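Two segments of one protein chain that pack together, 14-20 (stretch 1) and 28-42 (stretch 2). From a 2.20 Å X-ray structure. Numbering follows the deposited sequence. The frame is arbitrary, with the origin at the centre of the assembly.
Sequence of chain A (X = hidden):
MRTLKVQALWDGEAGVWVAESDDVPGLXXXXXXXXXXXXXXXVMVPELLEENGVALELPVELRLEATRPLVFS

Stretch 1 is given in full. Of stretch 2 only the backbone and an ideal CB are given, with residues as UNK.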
# COMPACT_ATOMS: atom_id res chain seq x y z
N ALA A 14 -2.78 14.18 13.50
CA ALA A 14 -3.13 13.16 14.49
C ALA A 14 -2.08 12.05 14.61
O ALA A 14 -2.24 11.15 15.44
CB ALA A 14 -4.48 12.55 14.15
N GLY A 15 -1.03 12.11 13.80
CA GLY A 15 0.01 11.09 13.85
C GLY A 15 -0.47 9.66 13.63
O GLY A 15 -0.08 8.75 14.37
N VAL A 16 -1.32 9.45 12.63
CA VAL A 16 -1.84 8.12 12.33
C VAL A 16 -2.24 7.96 10.86
O VAL A 16 -2.51 8.95 10.17
CB VAL A 16 -3.08 7.79 13.18
CG1 VAL A 16 -2.70 7.72 14.64
CG2 VAL A 16 -4.15 8.84 12.96
N TRP A 17 -2.26 6.71 10.40
CA TRP A 17 -2.67 6.37 9.04
C TRP A 17 -4.13 6.02 9.20
O TRP A 17 -4.48 5.33 10.15
CB TRP A 17 -1.90 5.15 8.52
CG TRP A 17 -0.50 5.44 8.13
CD1 TRP A 17 0.63 5.31 8.91
CD2 TRP A 17 -0.05 5.89 6.85
NE1 TRP A 17 1.74 5.65 8.18
CE2 TRP A 17 1.35 6.01 6.92
CE3 TRP A 17 -0.71 6.20 5.66
CZ2 TRP A 17 2.11 6.43 5.81
CZ3 TRP A 17 0.05 6.62 4.57
CH2 TRP A 17 1.45 6.73 4.66
N VAL A 18 -4.97 6.46 8.28
CA VAL A 18 -6.40 6.21 8.38
C VAL A 18 -6.91 5.39 7.22
O VAL A 18 -6.68 5.73 6.07
CB VAL A 18 -7.16 7.56 8.43
CG1 VAL A 18 -8.65 7.32 8.29
CG2 VAL A 18 -6.84 8.26 9.74
N ALA A 19 -7.63 4.32 7.54
CA ALA A 19 -8.15 3.44 6.50
C ALA A 19 -9.41 3.97 5.84
O ALA A 19 -10.29 4.53 6.49
CB ALA A 19 -8.41 2.07 7.09
N GLU A 20 -9.49 3.80 4.53
CA GLU A 20 -10.64 4.24 3.75
C GLU A 20 -10.89 3.22 2.64
O GLU A 20 -9.97 2.86 1.92
CB GLU A 20 -10.35 5.61 3.13
CG GLU A 20 -11.44 6.14 2.21
CD GLU A 20 -12.78 6.25 2.91
OE1 GLU A 20 -12.80 6.35 4.16
OE2 GLU A 20 -13.82 6.25 2.21
N UNK A 28 -13.86 2.05 9.49
CA UNK A 28 -13.38 3.22 10.20
C UNK A 28 -12.29 2.75 11.14
O UNK A 28 -12.56 2.19 12.20
CB UNK A 28 -14.51 3.93 10.95
N UNK A 29 -11.04 2.94 10.74
CA UNK A 29 -9.93 2.51 11.57
C UNK A 29 -8.60 3.16 11.19
O UNK A 29 -8.39 3.52 10.03
CB UNK A 29 -9.80 0.99 11.49
N UNK A 30 -7.72 3.31 12.17
CA UNK A 30 -6.42 3.92 11.94
C UNK A 30 -5.40 3.28 12.87
O UNK A 30 -5.76 2.51 13.75
CB UNK A 30 -6.48 5.43 12.15
N UNK A 31 -4.12 3.63 12.67
CA UNK A 31 -3.02 3.11 13.47
C UNK A 31 -1.78 3.96 13.25
O UNK A 31 -1.59 4.53 12.17
CB UNK A 31 -2.74 1.65 13.13
N UNK A 32 -0.93 4.03 14.27
CA UNK A 32 0.31 4.81 14.21
C UNK A 32 1.24 4.38 13.07
O UNK A 32 1.98 5.19 12.54
CB UNK A 32 1.05 4.69 15.54
N UNK A 33 1.24 3.10 12.71
CA UNK A 33 2.11 2.65 11.63
C UNK A 33 1.31 1.85 10.61
O UNK A 33 0.20 1.42 10.88
CB UNK A 33 3.27 1.81 12.18
N UNK A 34 1.89 1.67 9.42
CA UNK A 34 1.21 0.91 8.38
C UNK A 34 1.13 -0.59 8.75
O UNK A 34 0.17 -1.27 8.40
CB UNK A 34 1.93 1.09 7.04
N UNK A 35 2.14 -1.09 9.46
CA UNK A 35 2.13 -2.50 9.87
C UNK A 35 0.91 -2.75 10.75
O UNK A 35 0.13 -3.68 10.50
CB UNK A 35 3.42 -2.87 10.61
N UNK A 36 0.75 -1.92 11.78
CA UNK A 36 -0.37 -2.02 12.71
C UNK A 36 -1.72 -1.83 11.99
O UNK A 36 -2.71 -2.49 12.31
CB UNK A 36 -0.22 -0.98 13.82
N UNK A 37 -1.76 -0.91 11.04
CA UNK A 37 -2.98 -0.69 10.29
C UNK A 37 -3.34 -1.99 9.58
O UNK A 37 -4.52 -2.37 9.51
CB UNK A 37 -2.82 0.46 9.30
N UNK A 38 -2.33 -2.68 9.04
CA UNK A 38 -2.56 -3.94 8.34
C UNK A 38 -3.11 -4.97 9.31
O UNK A 38 -4.10 -5.62 9.04
CB UNK A 38 -1.27 -4.45 7.69
N UNK A 39 -2.43 -5.10 10.44
CA UNK A 39 -2.85 -6.04 11.47
C UNK A 39 -4.32 -5.80 11.81
O UNK A 39 -5.15 -6.72 11.72
CB UNK A 39 -1.98 -5.91 12.72
N UNK A 40 -4.65 -4.57 12.19
CA UNK A 40 -6.03 -4.24 12.54
C UNK A 40 -7.01 -4.59 11.42
O UNK A 40 -8.07 -5.16 11.67
CB UNK A 40 -6.14 -2.75 12.88
N UNK A 41 -6.65 -4.26 10.18
CA UNK A 41 -7.51 -4.54 9.03
C UNK A 41 -7.81 -6.03 8.85
O UNK A 41 -8.94 -6.41 8.53
CB UNK A 41 -6.86 -4.00 7.76
N UNK A 42 -6.80 -6.86 9.05
CA UNK A 42 -6.94 -8.30 8.90
C UNK A 42 -8.07 -8.85 9.75
O UNK A 42 -8.74 -9.81 9.36
CB UNK A 42 -5.63 -9.00 9.26

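Strand 16-20 pairs antiparallel with the extended start of stretch 2: Trp-17 N donates to O of position 31 (2.9 Å, 176°), and Ala-19 N donates to O of position 29 (2.7 Å, 168°). A helix follows from 34, its axis 8.8 Å from the strand's at closest approach and 33° from parallel.

Position 28 points its CB away, with no stretch 1 atom within 5.5 Å, so almost anything fits; it is Ala-28. At 29 the CB points sideways, 4.7 Å from Ala-19 CB, and the backbone is extended (-163/151), which suits a beta-branched or small apolar residue. Thr-29 (chi1 t) lays its CG2 3.6 Å from Ala-19 CB.

The CB of 30 lies on the sheet face that carries Val-18, 3.7 Å from Val-18 CG2 and 4.2 Å from Val-16 CG2. Valine, threonine or a long chain with an aliphatic stem would suit. Glu-30 places CG 4.0 Å from Val-16 CG2, and its end leads away from stretch 1.

Position 31 shares the other face with Trp-17, its CB 5.0 Å from Trp-17 O; small or medium apolar residues are plausible, and Ala-31 takes the minimal option. The CB of 32 points away, leaving the choice wide. Ala-32 contributes its backbone O, 3.9 Å from Trp-17 CD1, near the indole plane.

Position 33 also points away and directly precedes the helix, so serine, threonine, aspartate or asparagine could cap it. Thr-33 does: its OG1 accepts from N of position 36 (3.2 Å, 170°).

At 34 the CB points sideways, 4.7 Å from Trp-17 NE1, and the indole offers a broad apolar surface, favouring leucine, isoleucine or methionine. Leu-34 (m, t) brings its end nearer: CD2 stands 3.6 Å from the centroid of the Trp-17 five-membered ring and 18° off its normal, a CH-pi contact over the face.

Positions 35, 36, 38, 39, 40 and 42 have no stretch 1 atom within 5.5 Å of their CBs, so this contact barely constrains them; they are Glu-35, Glu-36, Leu-38, Ala-39, Lys-40 and Ala-42. Lys-40 NZ donates to Glu-30 O (3.3 Å).

Position 37 points toward the strand, its CB 4.8 Å from Trp-17 CB, and calls for a medium apolar residue. Leu-37 reaches Trp-17 CB with CD1 (4.2 Å) and Ala-19 CB with CD2 (4.0 Å). One turn later, 41 points toward the strand from farther off, so a longer apolar chain suits; Leu-41 CD1 reaches Ala-19 CB at 4.2 Å.

Stretch 2 (28-42) ATEAATLEELLAKLA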
# COMPACT_ATOMS: atom_id res chain seq x y z
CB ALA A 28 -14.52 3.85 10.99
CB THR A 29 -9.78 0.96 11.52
OG1 THR A 29 -8.62 0.56 12.27
CG2 THR A 29 -9.65 0.48 10.07
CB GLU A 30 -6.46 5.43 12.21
CG GLU A 30 -6.59 5.76 13.68
CD GLU A 30 -8.02 6.01 14.09
OE1 GLU A 30 -8.92 5.28 13.63
OE2 GLU A 30 -8.24 6.94 14.89
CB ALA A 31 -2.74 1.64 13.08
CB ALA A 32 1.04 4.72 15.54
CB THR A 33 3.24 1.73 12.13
OG1 THR A 33 2.68 0.47 12.52
CG2 THR A 33 3.95 2.37 13.31
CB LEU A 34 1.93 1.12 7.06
CG LEU A 34 1.69 2.52 6.48
CD1 LEU A 34 2.66 2.78 5.36
CD2 LEU A 34 0.24 2.62 5.98
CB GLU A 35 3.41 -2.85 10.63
CG GLU A 35 4.67 -3.02 9.77
CD GLU A 35 5.09 -1.76 9.02
OE1 GLU A 35 5.00 -0.64 9.59
OE2 GLU A 35 5.53 -1.88 7.86
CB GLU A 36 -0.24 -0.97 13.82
CG GLU A 36 0.99 -1.11 14.68
CD GLU A 36 1.10 -0.00 15.71
OE1 GLU A 36 0.12 0.22 16.45
OE2 GLU A 36 2.17 0.64 15.79
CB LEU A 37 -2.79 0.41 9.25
CG LEU A 37 -3.93 1.39 8.93
CD1 LEU A 37 -3.90 1.63 7.45
CD2 LEU A 37 -5.30 0.86 9.32
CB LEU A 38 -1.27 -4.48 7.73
CG LEU A 38 -1.05 -4.19 6.24
CD1 LEU A 38 0.34 -4.61 5.83
CD2 LEU A 38 -2.11 -4.91 5.42
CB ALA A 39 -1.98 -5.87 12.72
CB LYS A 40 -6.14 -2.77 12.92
CG LYS A 40 -5.29 -2.38 14.12
CD LYS A 40 -5.55 -0.95 14.57
CE LYS A 40 -4.81 -0.65 15.87
NZ LYS A 40 -5.10 0.70 16.42
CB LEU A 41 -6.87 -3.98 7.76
CG LEU A 41 -7.23 -2.54 7.35
CD1 LEU A 41 -7.43 -1.70 8.58
CD2 LEU A 41 -6.13 -1.94 6.48
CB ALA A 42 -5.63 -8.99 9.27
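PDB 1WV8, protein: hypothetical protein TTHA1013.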